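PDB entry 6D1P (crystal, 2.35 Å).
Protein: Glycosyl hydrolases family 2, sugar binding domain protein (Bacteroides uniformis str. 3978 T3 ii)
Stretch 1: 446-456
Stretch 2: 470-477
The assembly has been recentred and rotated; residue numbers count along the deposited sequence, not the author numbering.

Stretch 1, residues 446-456: FMGELHDLAHR
Stretch 2 (470-477) FCKDIVDV

Residues 446-456 lie within a longer helix, with phi/psi near -65/-40 and regular i to i+4 bonds such as His451 N to Met447 O at 2.9 Å. Stretch 2 packs along one side of it. Residues 472-474 have helical phi/psi, and Ile474 N bonds to Cys471 O at 3.0 Å; Val475 then extends at -87/175. CA pairs are Met447-Cys471 at 7.2 Å, Gly448-Ile474 at 6.2 Å and His451-Val475 at 6.2 Å, so contacts advance in the same direction along both stretches.

Met447 (chi t, p, p) points toward stretch 2. Its CB lies 3.9 Å from Cys471 SG (chi1 m) and 4.1 Å from Ile474 CD1, an apolar contact. Gly448 has no side chain, so its CA itself meets Ile474 CG2 at 3.9 Å. Ile474 is m, t and points toward the helix.

One turn on, His451 (chi1 t, chi2 85°) also points toward stretch 2. Its CB is 3.7 Å from Ile474 CG2. Ile474 O lies over one ring face, 3.6 Å from His451 CE1. Asp476 OD2 is at the ring edge, 3.7 Å from CE1 of His451.

His455 has chi1 at -97°, between wells, and chi2 at -108°. Asp476 (chi1 m, chi2 -56°) starts sideways, but its end comes nearer the helix. His455 NE2 donates a very short hydrogen bond, 2.4 Å at 152°, to Asp476 OD2, which lies near the ring plane, as suits an in-plane N-H.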

# COMPACT_ATOMS: atom_id res chain seq x y z
N PHE A 446 -2.95 -19.95 32.30
CA PHE A 446 -2.02 -18.86 31.99
C PHE A 446 -2.44 -17.56 32.67
O PHE A 446 -1.58 -16.79 33.12
CB PHE A 446 -1.92 -18.69 30.47
CG PHE A 446 -0.88 -17.69 30.05
CD1 PHE A 446 0.45 -17.89 30.36
CD2 PHE A 446 -1.24 -16.54 29.35
CE1 PHE A 446 1.41 -16.96 29.99
CE2 PHE A 446 -0.29 -15.62 28.97
CZ PHE A 446 1.03 -15.82 29.29
N MET A 447 -3.74 -17.31 32.77
CA MET A 447 -4.19 -16.15 33.55
C MET A 447 -3.68 -16.24 34.98
O MET A 447 -3.20 -15.25 35.54
CB MET A 447 -5.71 -16.05 33.53
CG MET A 447 -6.24 -14.76 34.14
SD MET A 447 -5.82 -13.31 33.13
CE MET A 447 -6.99 -13.52 31.79
N GLY A 448 -3.76 -17.43 35.59
CA GLY A 448 -3.30 -17.58 36.96
C GLY A 448 -1.80 -17.41 37.10
O GLY A 448 -1.32 -16.88 38.10
N GLU A 449 -1.04 -17.86 36.09
CA GLU A 449 0.40 -17.61 36.09
C GLU A 449 0.70 -16.12 36.04
O GLU A 449 1.60 -15.63 36.73
CB GLU A 449 1.06 -18.33 34.91
CG GLU A 449 2.55 -18.01 34.76
CD GLU A 449 3.22 -18.60 33.51
OE1 GLU A 449 2.66 -19.50 32.85
OE2 GLU A 449 4.35 -18.15 33.20
N LEU A 450 -0.04 -15.38 35.20
CA LEU A 450 0.18 -13.94 35.07
C LEU A 450 -0.19 -13.22 36.35
O LEU A 450 0.55 -12.33 36.79
CB LEU A 450 -0.61 -13.38 33.88
CG LEU A 450 -0.08 -13.71 32.47
CD1 LEU A 450 -1.01 -13.15 31.37
CD2 LEU A 450 1.35 -13.19 32.27
N HIS A 451 -1.30 -13.59 36.98
CA HIS A 451 -1.64 -12.97 38.26
C HIS A 451 -0.53 -13.17 39.29
O HIS A 451 -0.15 -12.22 39.99
CB HIS A 451 -2.97 -13.51 38.79
CG HIS A 451 -3.25 -13.13 40.20
ND1 HIS A 451 -3.83 -11.94 40.55
CD2 HIS A 451 -3.00 -13.79 41.37
CE1 HIS A 451 -3.94 -11.88 41.87
NE2 HIS A 451 -3.45 -12.99 42.38
N ASP A 452 0.01 -14.39 39.39
CA ASP A 452 1.07 -14.65 40.34
C ASP A 452 2.33 -13.88 39.99
O ASP A 452 3.06 -13.42 40.88
CB ASP A 452 1.37 -16.15 40.41
CG ASP A 452 0.23 -16.94 40.98
OD1 ASP A 452 -0.51 -16.38 41.79
OD2 ASP A 452 0.07 -18.12 40.61
N LEU A 453 2.61 -13.75 38.69
CA LEU A 453 3.80 -13.01 38.26
C LEU A 453 3.70 -11.55 38.68
O LEU A 453 4.67 -10.97 39.19
CB LEU A 453 3.98 -13.14 36.74
CG LEU A 453 5.15 -12.41 36.07
CD1 LEU A 453 6.43 -12.75 36.77
CD2 LEU A 453 5.27 -12.75 34.56
N ALA A 454 2.53 -10.93 38.48
CA ALA A 454 2.34 -9.54 38.87
C ALA A 454 2.45 -9.38 40.39
O ALA A 454 3.18 -8.51 40.88
CB ALA A 454 0.97 -9.05 38.38
N HIS A 455 1.75 -10.22 41.15
CA HIS A 455 1.85 -10.08 42.60
C HIS A 455 3.26 -10.37 43.09
O HIS A 455 3.69 -9.79 44.09
CB HIS A 455 0.81 -10.96 43.30
CG HIS A 455 -0.41 -10.21 43.67
ND1 HIS A 455 -0.72 -9.89 44.98
CD2 HIS A 455 -1.37 -9.62 42.90
CE1 HIS A 455 -1.84 -9.17 45.00
NE2 HIS A 455 -2.24 -9.00 43.76
N ARG A 456 4.01 -11.21 42.39
CA ARG A 456 5.39 -11.44 42.80
C ARG A 456 6.25 -10.23 42.47
O ARG A 456 7.12 -9.85 43.26
CB ARG A 456 5.93 -12.70 42.15
CG ARG A 456 7.30 -13.12 42.64
CD ARG A 456 7.84 -14.22 41.73
NE ARG A 456 8.58 -13.67 40.59
CZ ARG A 456 8.53 -14.16 39.34
NH1 ARG A 456 7.75 -15.21 39.06
NH2 ARG A 456 9.24 -13.59 38.38
N PHE A 470 -14.99 -16.96 33.32
CA PHE A 470 -14.37 -18.18 33.82
C PHE A 470 -12.97 -17.96 34.39
O PHE A 470 -12.31 -18.92 34.80
CB PHE A 470 -14.33 -19.27 32.74
CG PHE A 470 -13.50 -18.93 31.51
CD1 PHE A 470 -14.11 -18.53 30.34
CD2 PHE A 470 -12.12 -19.08 31.52
CE1 PHE A 470 -13.35 -18.23 29.19
CE2 PHE A 470 -11.37 -18.79 30.38
CZ PHE A 470 -11.99 -18.36 29.23
N CYS A 471 -12.48 -16.72 34.40
CA CYS A 471 -11.26 -16.37 35.10
C CYS A 471 -11.47 -15.36 36.21
O CYS A 471 -10.49 -14.97 36.86
CB CYS A 471 -10.21 -15.80 34.12
SG CYS A 471 -9.48 -16.97 32.97
N LYS A 472 -12.71 -14.89 36.43
CA LYS A 472 -12.96 -13.70 37.26
C LYS A 472 -12.45 -13.86 38.70
O LYS A 472 -12.09 -12.87 39.34
CB LYS A 472 -14.45 -13.37 37.27
CG LYS A 472 -15.27 -14.31 38.18
CD LYS A 472 -16.77 -14.25 37.89
CE LYS A 472 -17.41 -12.98 38.40
NZ LYS A 472 -18.83 -13.19 38.78
N ASP A 473 -12.39 -15.09 39.21
CA ASP A 473 -11.98 -15.38 40.59
C ASP A 473 -10.48 -15.27 40.79
O ASP A 473 -10.03 -15.30 41.95
CB ASP A 473 -12.42 -16.79 41.00
CG ASP A 473 -11.92 -17.86 40.02
OD1 ASP A 473 -12.28 -17.79 38.82
OD2 ASP A 473 -11.14 -18.76 40.43
N ILE A 474 -9.70 -15.17 39.71
CA ILE A 474 -8.25 -15.28 39.83
C ILE A 474 -7.63 -13.97 40.30
O ILE A 474 -6.75 -13.97 41.16
CB ILE A 474 -7.64 -15.73 38.49
CG1 ILE A 474 -7.85 -17.23 38.26
CG2 ILE A 474 -6.14 -15.42 38.43
CD1 ILE A 474 -7.61 -17.66 36.81
N VAL A 475 -8.08 -12.84 39.75
CA VAL A 475 -7.45 -11.54 39.99
C VAL A 475 -7.99 -10.87 41.25
O VAL A 475 -8.96 -11.35 41.87
CB VAL A 475 -7.66 -10.60 38.80
CG1 VAL A 475 -7.05 -11.17 37.55
CG2 VAL A 475 -9.16 -10.35 38.62
N ASP A 476 -7.40 -9.73 41.62
CA ASP A 476 -7.92 -9.01 42.77
C ASP A 476 -9.22 -8.27 42.43
O ASP A 476 -10.20 -8.37 43.17
CB ASP A 476 -6.87 -8.05 43.29
CG ASP A 476 -5.59 -8.77 43.67
OD1 ASP A 476 -5.68 -9.70 44.50
OD2 ASP A 476 -4.52 -8.41 43.13
N VAL A 477 -9.27 -7.56 41.30
CA VAL A 477 -10.42 -6.74 40.95
C VAL A 477 -10.94 -7.14 39.57
O VAL A 477 -10.17 -7.36 38.63
CB VAL A 477 -10.06 -5.24 40.98
CG1 VAL A 477 -11.29 -4.42 40.66
CG2 VAL A 477 -9.51 -4.85 42.36